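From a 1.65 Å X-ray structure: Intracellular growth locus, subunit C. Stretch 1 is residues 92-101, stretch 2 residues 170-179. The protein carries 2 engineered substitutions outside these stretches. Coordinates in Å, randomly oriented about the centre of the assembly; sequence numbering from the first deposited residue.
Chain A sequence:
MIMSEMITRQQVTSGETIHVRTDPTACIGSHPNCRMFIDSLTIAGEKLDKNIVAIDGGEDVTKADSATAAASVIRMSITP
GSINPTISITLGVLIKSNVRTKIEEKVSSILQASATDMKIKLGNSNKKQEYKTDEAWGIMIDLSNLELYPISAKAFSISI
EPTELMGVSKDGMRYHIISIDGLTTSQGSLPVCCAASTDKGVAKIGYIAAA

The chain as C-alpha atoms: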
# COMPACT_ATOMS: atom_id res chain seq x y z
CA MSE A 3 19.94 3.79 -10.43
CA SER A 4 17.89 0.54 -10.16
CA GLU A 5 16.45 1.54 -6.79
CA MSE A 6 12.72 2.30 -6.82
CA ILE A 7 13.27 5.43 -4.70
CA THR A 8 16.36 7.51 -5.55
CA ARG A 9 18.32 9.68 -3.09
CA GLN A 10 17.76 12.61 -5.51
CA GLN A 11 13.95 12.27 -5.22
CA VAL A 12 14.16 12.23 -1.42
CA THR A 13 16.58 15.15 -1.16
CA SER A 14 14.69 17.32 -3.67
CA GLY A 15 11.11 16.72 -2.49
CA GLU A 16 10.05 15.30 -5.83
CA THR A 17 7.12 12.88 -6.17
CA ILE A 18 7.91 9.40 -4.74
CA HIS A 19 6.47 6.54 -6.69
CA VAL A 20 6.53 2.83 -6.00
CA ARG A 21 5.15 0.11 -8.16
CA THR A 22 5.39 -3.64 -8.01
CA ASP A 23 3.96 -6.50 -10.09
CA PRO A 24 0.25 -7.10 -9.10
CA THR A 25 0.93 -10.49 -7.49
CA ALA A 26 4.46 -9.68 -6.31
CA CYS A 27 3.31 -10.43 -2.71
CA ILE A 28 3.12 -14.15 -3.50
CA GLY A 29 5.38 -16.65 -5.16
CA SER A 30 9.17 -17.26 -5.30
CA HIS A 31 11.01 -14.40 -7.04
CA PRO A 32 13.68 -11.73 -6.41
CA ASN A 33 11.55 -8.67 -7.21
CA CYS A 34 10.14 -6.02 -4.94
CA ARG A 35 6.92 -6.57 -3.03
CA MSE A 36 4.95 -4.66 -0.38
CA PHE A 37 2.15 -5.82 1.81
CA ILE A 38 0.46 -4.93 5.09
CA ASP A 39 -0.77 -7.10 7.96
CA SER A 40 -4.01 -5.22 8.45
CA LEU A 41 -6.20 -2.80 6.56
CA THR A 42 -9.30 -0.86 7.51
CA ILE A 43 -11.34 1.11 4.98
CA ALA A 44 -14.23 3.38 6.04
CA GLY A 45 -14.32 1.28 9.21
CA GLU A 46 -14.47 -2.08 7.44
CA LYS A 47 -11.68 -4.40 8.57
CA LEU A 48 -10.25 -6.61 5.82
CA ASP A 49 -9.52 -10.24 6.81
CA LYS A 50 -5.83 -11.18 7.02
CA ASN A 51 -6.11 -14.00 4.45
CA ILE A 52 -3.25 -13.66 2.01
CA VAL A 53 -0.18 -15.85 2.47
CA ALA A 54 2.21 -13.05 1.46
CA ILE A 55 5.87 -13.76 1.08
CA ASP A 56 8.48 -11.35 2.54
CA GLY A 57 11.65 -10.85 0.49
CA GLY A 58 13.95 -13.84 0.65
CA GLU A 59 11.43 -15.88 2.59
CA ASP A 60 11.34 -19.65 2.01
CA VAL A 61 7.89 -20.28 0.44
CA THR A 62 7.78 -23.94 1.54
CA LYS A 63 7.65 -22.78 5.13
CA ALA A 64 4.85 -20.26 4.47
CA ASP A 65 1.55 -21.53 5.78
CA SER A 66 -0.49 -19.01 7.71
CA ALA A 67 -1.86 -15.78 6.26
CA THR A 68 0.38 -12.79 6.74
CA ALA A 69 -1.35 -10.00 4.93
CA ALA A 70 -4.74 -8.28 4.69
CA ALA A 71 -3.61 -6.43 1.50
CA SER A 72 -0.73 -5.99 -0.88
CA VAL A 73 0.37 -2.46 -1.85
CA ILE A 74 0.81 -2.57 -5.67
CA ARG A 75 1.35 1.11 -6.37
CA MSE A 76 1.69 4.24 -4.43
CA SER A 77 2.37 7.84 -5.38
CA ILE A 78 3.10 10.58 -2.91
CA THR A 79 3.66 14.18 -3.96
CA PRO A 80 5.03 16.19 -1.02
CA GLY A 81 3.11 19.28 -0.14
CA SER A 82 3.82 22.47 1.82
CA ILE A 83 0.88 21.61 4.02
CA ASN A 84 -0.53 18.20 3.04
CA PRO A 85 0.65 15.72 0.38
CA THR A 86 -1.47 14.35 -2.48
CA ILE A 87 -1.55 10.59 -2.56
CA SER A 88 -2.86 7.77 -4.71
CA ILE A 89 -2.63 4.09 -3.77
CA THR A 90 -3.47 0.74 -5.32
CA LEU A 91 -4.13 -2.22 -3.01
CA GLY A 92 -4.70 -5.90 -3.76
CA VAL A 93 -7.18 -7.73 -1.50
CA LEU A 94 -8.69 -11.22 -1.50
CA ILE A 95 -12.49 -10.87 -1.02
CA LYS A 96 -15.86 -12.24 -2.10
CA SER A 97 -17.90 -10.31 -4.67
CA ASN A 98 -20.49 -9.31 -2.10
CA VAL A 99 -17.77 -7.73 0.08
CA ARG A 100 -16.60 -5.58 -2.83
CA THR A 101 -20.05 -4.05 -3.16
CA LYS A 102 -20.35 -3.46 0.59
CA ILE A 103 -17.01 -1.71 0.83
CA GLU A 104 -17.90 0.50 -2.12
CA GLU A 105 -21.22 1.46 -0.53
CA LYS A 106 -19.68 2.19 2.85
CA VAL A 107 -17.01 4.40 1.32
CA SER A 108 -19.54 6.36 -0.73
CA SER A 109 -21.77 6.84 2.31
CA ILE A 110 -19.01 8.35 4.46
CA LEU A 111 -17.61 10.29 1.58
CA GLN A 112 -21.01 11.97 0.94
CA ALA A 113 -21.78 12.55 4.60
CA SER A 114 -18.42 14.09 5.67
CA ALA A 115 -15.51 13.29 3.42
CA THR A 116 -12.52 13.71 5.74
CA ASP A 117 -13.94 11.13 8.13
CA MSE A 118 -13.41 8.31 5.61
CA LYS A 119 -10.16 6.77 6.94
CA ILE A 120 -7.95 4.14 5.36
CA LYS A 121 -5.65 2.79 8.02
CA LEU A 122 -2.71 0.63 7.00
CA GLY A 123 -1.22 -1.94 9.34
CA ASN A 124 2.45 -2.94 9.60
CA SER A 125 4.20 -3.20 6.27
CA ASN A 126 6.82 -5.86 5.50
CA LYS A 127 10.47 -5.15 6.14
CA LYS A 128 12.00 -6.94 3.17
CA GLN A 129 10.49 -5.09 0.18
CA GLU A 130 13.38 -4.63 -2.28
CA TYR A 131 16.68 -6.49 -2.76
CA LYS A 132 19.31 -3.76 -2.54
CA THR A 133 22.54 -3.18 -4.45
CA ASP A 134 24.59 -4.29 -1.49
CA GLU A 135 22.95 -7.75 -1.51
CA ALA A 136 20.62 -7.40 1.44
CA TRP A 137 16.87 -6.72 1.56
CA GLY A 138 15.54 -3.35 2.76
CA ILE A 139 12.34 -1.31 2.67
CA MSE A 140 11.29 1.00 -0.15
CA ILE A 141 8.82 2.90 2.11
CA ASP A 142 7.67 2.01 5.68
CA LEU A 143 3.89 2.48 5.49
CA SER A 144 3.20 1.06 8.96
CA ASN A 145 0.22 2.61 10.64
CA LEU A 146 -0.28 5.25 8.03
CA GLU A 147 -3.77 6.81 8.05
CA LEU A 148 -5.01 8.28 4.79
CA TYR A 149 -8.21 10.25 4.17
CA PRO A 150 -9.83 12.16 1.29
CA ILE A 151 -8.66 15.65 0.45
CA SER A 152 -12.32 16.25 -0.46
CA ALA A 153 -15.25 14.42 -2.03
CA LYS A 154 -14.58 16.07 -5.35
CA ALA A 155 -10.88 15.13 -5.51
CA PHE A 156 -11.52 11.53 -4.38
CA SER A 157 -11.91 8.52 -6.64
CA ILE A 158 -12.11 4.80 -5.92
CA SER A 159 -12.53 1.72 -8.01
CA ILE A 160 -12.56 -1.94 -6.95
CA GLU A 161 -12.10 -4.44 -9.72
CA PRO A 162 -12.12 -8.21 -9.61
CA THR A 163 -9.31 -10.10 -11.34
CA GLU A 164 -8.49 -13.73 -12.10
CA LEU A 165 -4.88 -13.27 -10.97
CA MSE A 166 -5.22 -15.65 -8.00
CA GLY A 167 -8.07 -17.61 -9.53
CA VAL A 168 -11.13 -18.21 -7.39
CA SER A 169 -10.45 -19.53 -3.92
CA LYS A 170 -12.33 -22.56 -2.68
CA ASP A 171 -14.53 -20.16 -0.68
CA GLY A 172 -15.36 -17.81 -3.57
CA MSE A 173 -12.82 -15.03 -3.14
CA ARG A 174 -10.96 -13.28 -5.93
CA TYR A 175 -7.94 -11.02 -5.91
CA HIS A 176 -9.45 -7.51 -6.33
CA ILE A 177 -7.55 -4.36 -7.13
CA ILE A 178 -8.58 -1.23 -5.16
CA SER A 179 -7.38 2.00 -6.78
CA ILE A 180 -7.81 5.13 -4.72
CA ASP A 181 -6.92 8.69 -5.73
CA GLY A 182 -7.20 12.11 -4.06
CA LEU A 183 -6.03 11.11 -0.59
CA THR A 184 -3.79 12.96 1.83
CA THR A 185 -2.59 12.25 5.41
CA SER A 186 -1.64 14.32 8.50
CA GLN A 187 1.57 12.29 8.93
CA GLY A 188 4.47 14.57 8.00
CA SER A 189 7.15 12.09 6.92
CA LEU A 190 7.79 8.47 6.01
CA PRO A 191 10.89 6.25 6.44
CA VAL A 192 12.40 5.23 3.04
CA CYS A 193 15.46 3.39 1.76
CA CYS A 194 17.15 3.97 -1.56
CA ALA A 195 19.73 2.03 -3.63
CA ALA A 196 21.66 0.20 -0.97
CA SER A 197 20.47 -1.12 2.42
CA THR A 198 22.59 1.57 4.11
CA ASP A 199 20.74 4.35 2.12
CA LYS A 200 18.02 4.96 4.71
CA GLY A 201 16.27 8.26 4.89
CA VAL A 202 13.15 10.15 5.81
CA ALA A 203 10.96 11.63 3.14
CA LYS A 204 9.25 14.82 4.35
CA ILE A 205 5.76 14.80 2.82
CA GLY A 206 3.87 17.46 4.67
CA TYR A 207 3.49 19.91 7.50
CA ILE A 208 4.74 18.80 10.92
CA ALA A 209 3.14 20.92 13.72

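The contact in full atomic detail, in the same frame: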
# COMPACT_ATOMS: atom_id res chain seq x y z
N GLY A 92 -4.16 -4.64 -3.29
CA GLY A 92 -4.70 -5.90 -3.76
C GLY A 92 -5.29 -6.61 -2.54
O GLY A 92 -4.62 -6.72 -1.53
N VAL A 93 -6.57 -7.03 -2.61
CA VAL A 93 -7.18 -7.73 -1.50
C VAL A 93 -7.85 -9.00 -1.99
O VAL A 93 -8.18 -9.13 -3.17
CB VAL A 93 -8.21 -6.84 -0.74
CG1 VAL A 93 -7.51 -5.57 -0.21
CG2 VAL A 93 -9.37 -6.42 -1.71
N LEU A 94 -8.01 -9.96 -1.09
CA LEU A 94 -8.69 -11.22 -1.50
C LEU A 94 -10.07 -11.20 -0.81
O LEU A 94 -10.18 -11.30 0.42
CB LEU A 94 -7.85 -12.43 -1.06
CG LEU A 94 -8.38 -13.78 -1.53
CD1 LEU A 94 -8.39 -13.92 -3.05
CD2 LEU A 94 -7.38 -14.79 -0.84
N ILE A 95 -11.14 -11.00 -1.59
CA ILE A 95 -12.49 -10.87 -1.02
C ILE A 95 -13.55 -11.48 -1.92
O ILE A 95 -13.32 -11.71 -3.12
CB ILE A 95 -12.88 -9.37 -0.85
CG1 ILE A 95 -12.76 -8.63 -2.20
CG2 ILE A 95 -11.95 -8.70 0.20
CD1 ILE A 95 -13.18 -7.15 -2.17
N LYS A 96 -14.72 -11.72 -1.33
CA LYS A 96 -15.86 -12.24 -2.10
C LYS A 96 -16.51 -11.03 -2.81
O LYS A 96 -16.36 -9.88 -2.39
CB LYS A 96 -16.87 -12.91 -1.15
CG LYS A 96 -16.26 -14.14 -0.47
CD LYS A 96 -17.20 -14.79 0.54
CE LYS A 96 -18.45 -15.22 -0.17
NZ LYS A 96 -19.23 -16.26 0.58
N SER A 97 -17.23 -11.31 -3.87
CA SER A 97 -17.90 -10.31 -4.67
C SER A 97 -18.85 -9.46 -3.83
O SER A 97 -18.95 -8.25 -4.03
CB SER A 97 -18.68 -11.02 -5.79
OG SER A 97 -17.92 -12.10 -6.30
N ASN A 98 -19.56 -10.07 -2.90
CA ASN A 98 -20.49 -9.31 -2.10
C ASN A 98 -19.75 -8.30 -1.20
O ASN A 98 -20.26 -7.22 -0.93
CB ASN A 98 -21.37 -10.26 -1.28
CG ASN A 98 -21.41 -9.91 0.18
OD1 ASN A 98 -20.48 -10.21 0.94
ND2 ASN A 98 -22.49 -9.28 0.59
N VAL A 99 -18.55 -8.63 -0.77
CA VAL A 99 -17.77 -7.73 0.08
C VAL A 99 -17.29 -6.52 -0.73
O VAL A 99 -17.19 -5.42 -0.21
CB VAL A 99 -16.54 -8.48 0.75
CG1 VAL A 99 -15.65 -7.50 1.46
CG2 VAL A 99 -17.04 -9.50 1.77
N ARG A 100 -17.02 -6.70 -2.02
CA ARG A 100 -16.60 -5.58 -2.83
C ARG A 100 -17.71 -4.52 -2.85
O ARG A 100 -17.48 -3.32 -2.69
CB ARG A 100 -16.34 -6.07 -4.25
CG ARG A 100 -16.39 -5.01 -5.29
CD ARG A 100 -16.88 -5.63 -6.54
NE ARG A 100 -16.91 -4.72 -7.66
CZ ARG A 100 -17.02 -5.12 -8.92
NH1 ARG A 100 -17.11 -6.42 -9.22
NH2 ARG A 100 -16.99 -4.22 -9.90
N THR A 101 -18.93 -4.97 -3.07
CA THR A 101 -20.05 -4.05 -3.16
C THR A 101 -20.28 -3.35 -1.82
O THR A 101 -20.56 -2.17 -1.79
CB THR A 101 -21.34 -4.80 -3.60
OG1 THR A 101 -21.07 -5.52 -4.80
CG2 THR A 101 -22.52 -3.79 -3.83
N LYS A 170 -11.29 -21.55 -2.91
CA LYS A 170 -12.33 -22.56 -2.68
C LYS A 170 -13.53 -21.95 -1.99
O LYS A 170 -14.63 -22.52 -2.07
CB LYS A 170 -11.78 -23.77 -1.88
CG LYS A 170 -10.62 -24.50 -2.54
CD LYS A 170 -10.79 -24.76 -4.07
CE LYS A 170 -9.61 -25.56 -4.64
NZ LYS A 170 -9.86 -26.25 -5.95
N ASP A 171 -13.37 -20.80 -1.31
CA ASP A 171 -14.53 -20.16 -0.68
C ASP A 171 -15.11 -18.92 -1.43
O ASP A 171 -15.87 -18.12 -0.86
CB ASP A 171 -14.31 -19.84 0.79
CG ASP A 171 -13.06 -19.02 1.06
OD1 ASP A 171 -12.29 -18.69 0.12
OD2 ASP A 171 -12.85 -18.71 2.25
N GLY A 172 -14.77 -18.82 -2.72
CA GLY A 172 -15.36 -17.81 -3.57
C GLY A 172 -14.70 -16.45 -3.59
O GLY A 172 -15.31 -15.50 -4.05
N MSE A 173 -13.46 -16.36 -3.15
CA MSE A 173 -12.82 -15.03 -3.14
C MSE A 173 -11.91 -14.83 -4.33
O MSE A 173 -11.27 -15.78 -4.79
CB MSE A 173 -12.01 -14.83 -1.84
CG MSE A 173 -12.87 -14.90 -0.58
SE MSE A 173 -11.96 -14.56 0.95
CE MSE A 173 -10.73 -15.78 0.88
N ARG A 174 -11.85 -13.60 -4.83
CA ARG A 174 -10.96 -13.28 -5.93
C ARG A 174 -10.01 -12.16 -5.53
O ARG A 174 -10.31 -11.38 -4.62
CB ARG A 174 -11.75 -12.82 -7.14
CG ARG A 174 -12.39 -13.99 -7.94
CD ARG A 174 -13.34 -13.42 -8.99
NE ARG A 174 -13.92 -14.49 -9.78
CZ ARG A 174 -14.92 -15.28 -9.38
NH1 ARG A 174 -15.49 -15.10 -8.18
NH2 ARG A 174 -15.34 -16.27 -10.17
N TYR A 175 -8.89 -12.09 -6.22
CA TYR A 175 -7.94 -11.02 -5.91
C TYR A 175 -8.55 -9.80 -6.58
O TYR A 175 -8.77 -9.82 -7.82
CB TYR A 175 -6.59 -11.38 -6.50
CG TYR A 175 -5.48 -10.41 -6.13
CD1 TYR A 175 -5.11 -10.22 -4.81
CD2 TYR A 175 -4.74 -9.78 -7.14
CE1 TYR A 175 -3.98 -9.41 -4.48
CE2 TYR A 175 -3.63 -9.01 -6.84
CZ TYR A 175 -3.26 -8.82 -5.51
OH TYR A 175 -2.13 -8.08 -5.17
N HIS A 176 -8.83 -8.75 -5.80
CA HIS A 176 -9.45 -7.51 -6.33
C HIS A 176 -8.44 -6.38 -6.23
O HIS A 176 -7.67 -6.31 -5.27
CB HIS A 176 -10.69 -7.07 -5.53
CG HIS A 176 -11.95 -7.88 -5.80
ND1 HIS A 176 -12.08 -9.22 -5.48
CD2 HIS A 176 -13.15 -7.48 -6.29
CE1 HIS A 176 -13.33 -9.62 -5.76
NE2 HIS A 176 -13.98 -8.59 -6.26
N ILE A 177 -8.47 -5.46 -7.18
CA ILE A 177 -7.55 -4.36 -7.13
C ILE A 177 -8.32 -3.09 -6.75
O ILE A 177 -9.27 -2.72 -7.43
CB ILE A 177 -6.85 -4.22 -8.49
CG1 ILE A 177 -6.07 -5.53 -8.72
CG2 ILE A 177 -6.01 -2.97 -8.52
CD1 ILE A 177 -5.00 -5.51 -9.83
N ILE A 178 -7.91 -2.45 -5.66
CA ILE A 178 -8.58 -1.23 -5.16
C ILE A 178 -7.68 -0.07 -5.48
O ILE A 178 -6.55 0.02 -4.98
CB ILE A 178 -8.80 -1.30 -3.60
CG1 ILE A 178 -9.61 -2.54 -3.25
CG2 ILE A 178 -9.38 -0.04 -3.09
CD1 ILE A 178 -9.73 -2.70 -1.68
N SER A 179 -8.16 0.82 -6.35
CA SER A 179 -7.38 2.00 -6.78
C SER A 179 -8.02 3.21 -6.19
O SER A 179 -9.18 3.47 -6.45
CB SER A 179 -7.37 2.17 -8.32
OG SER A 179 -6.87 1.00 -8.95
O HOH W 1 -14.95 -13.15 -5.87
O HOH W 2 -17.82 -14.46 -4.06
O HOH W 3 -16.48 -8.64 -7.39

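The strand of stretch 1, from Gly92, pairs antiparallel with the strand of stretch 2. A side chain here would clash: an ideal CB on Gly92 would lie 2.1 Å from Tyr175 OH, so glycine leaves room for the tyrosine. Gly92 CA makes a CA-H...O contact with His176 O at 3.4 Å.

Val93 forms a hydrogen-bonded pair with His176: Val93 N donates to His176 O (3.0 Å), and His176 N to Val93 O (2.7 Å), both nearly straight. The branched side chain of Val93 suits a buried strand position, packing CG2 against Ile178 CD1 at 3.7 Å. Leu94 points to the opposite face, with Tyr175; the end of the Leu94 side chain comes nearer, with Leu94 CD1 3.4 Å from Arg174 C, and Leu94 CG packs 3.8 Å from Met173 CB.

Ile95 repeats the reciprocal pattern with Arg174, Ile95 N to Arg174 O at 3.2 Å and Arg174 N to Ile95 O at 2.9 Å. Ile95 CG1 sits over one face of the His176 ring, 3.7 Å from the centroid, a CH-pi contact; His176 ND1 donates to Arg174 O (2.9 Å), which helps fix the ring.

At Lys96, the helix N-cap position, the aliphatic chain packs Lys96 CG against Met173 CG (3.5 Å). Beyond it waters carry much of the contact, though Arg100 CB also lies 4.0 Å from His176 NE2. The small hydroxyl of Ser97 reaches a water shared with Gly172 O and Arg174 NH1, while the long Arg100 side chain brings NH1 to another, shared with His176 NE2.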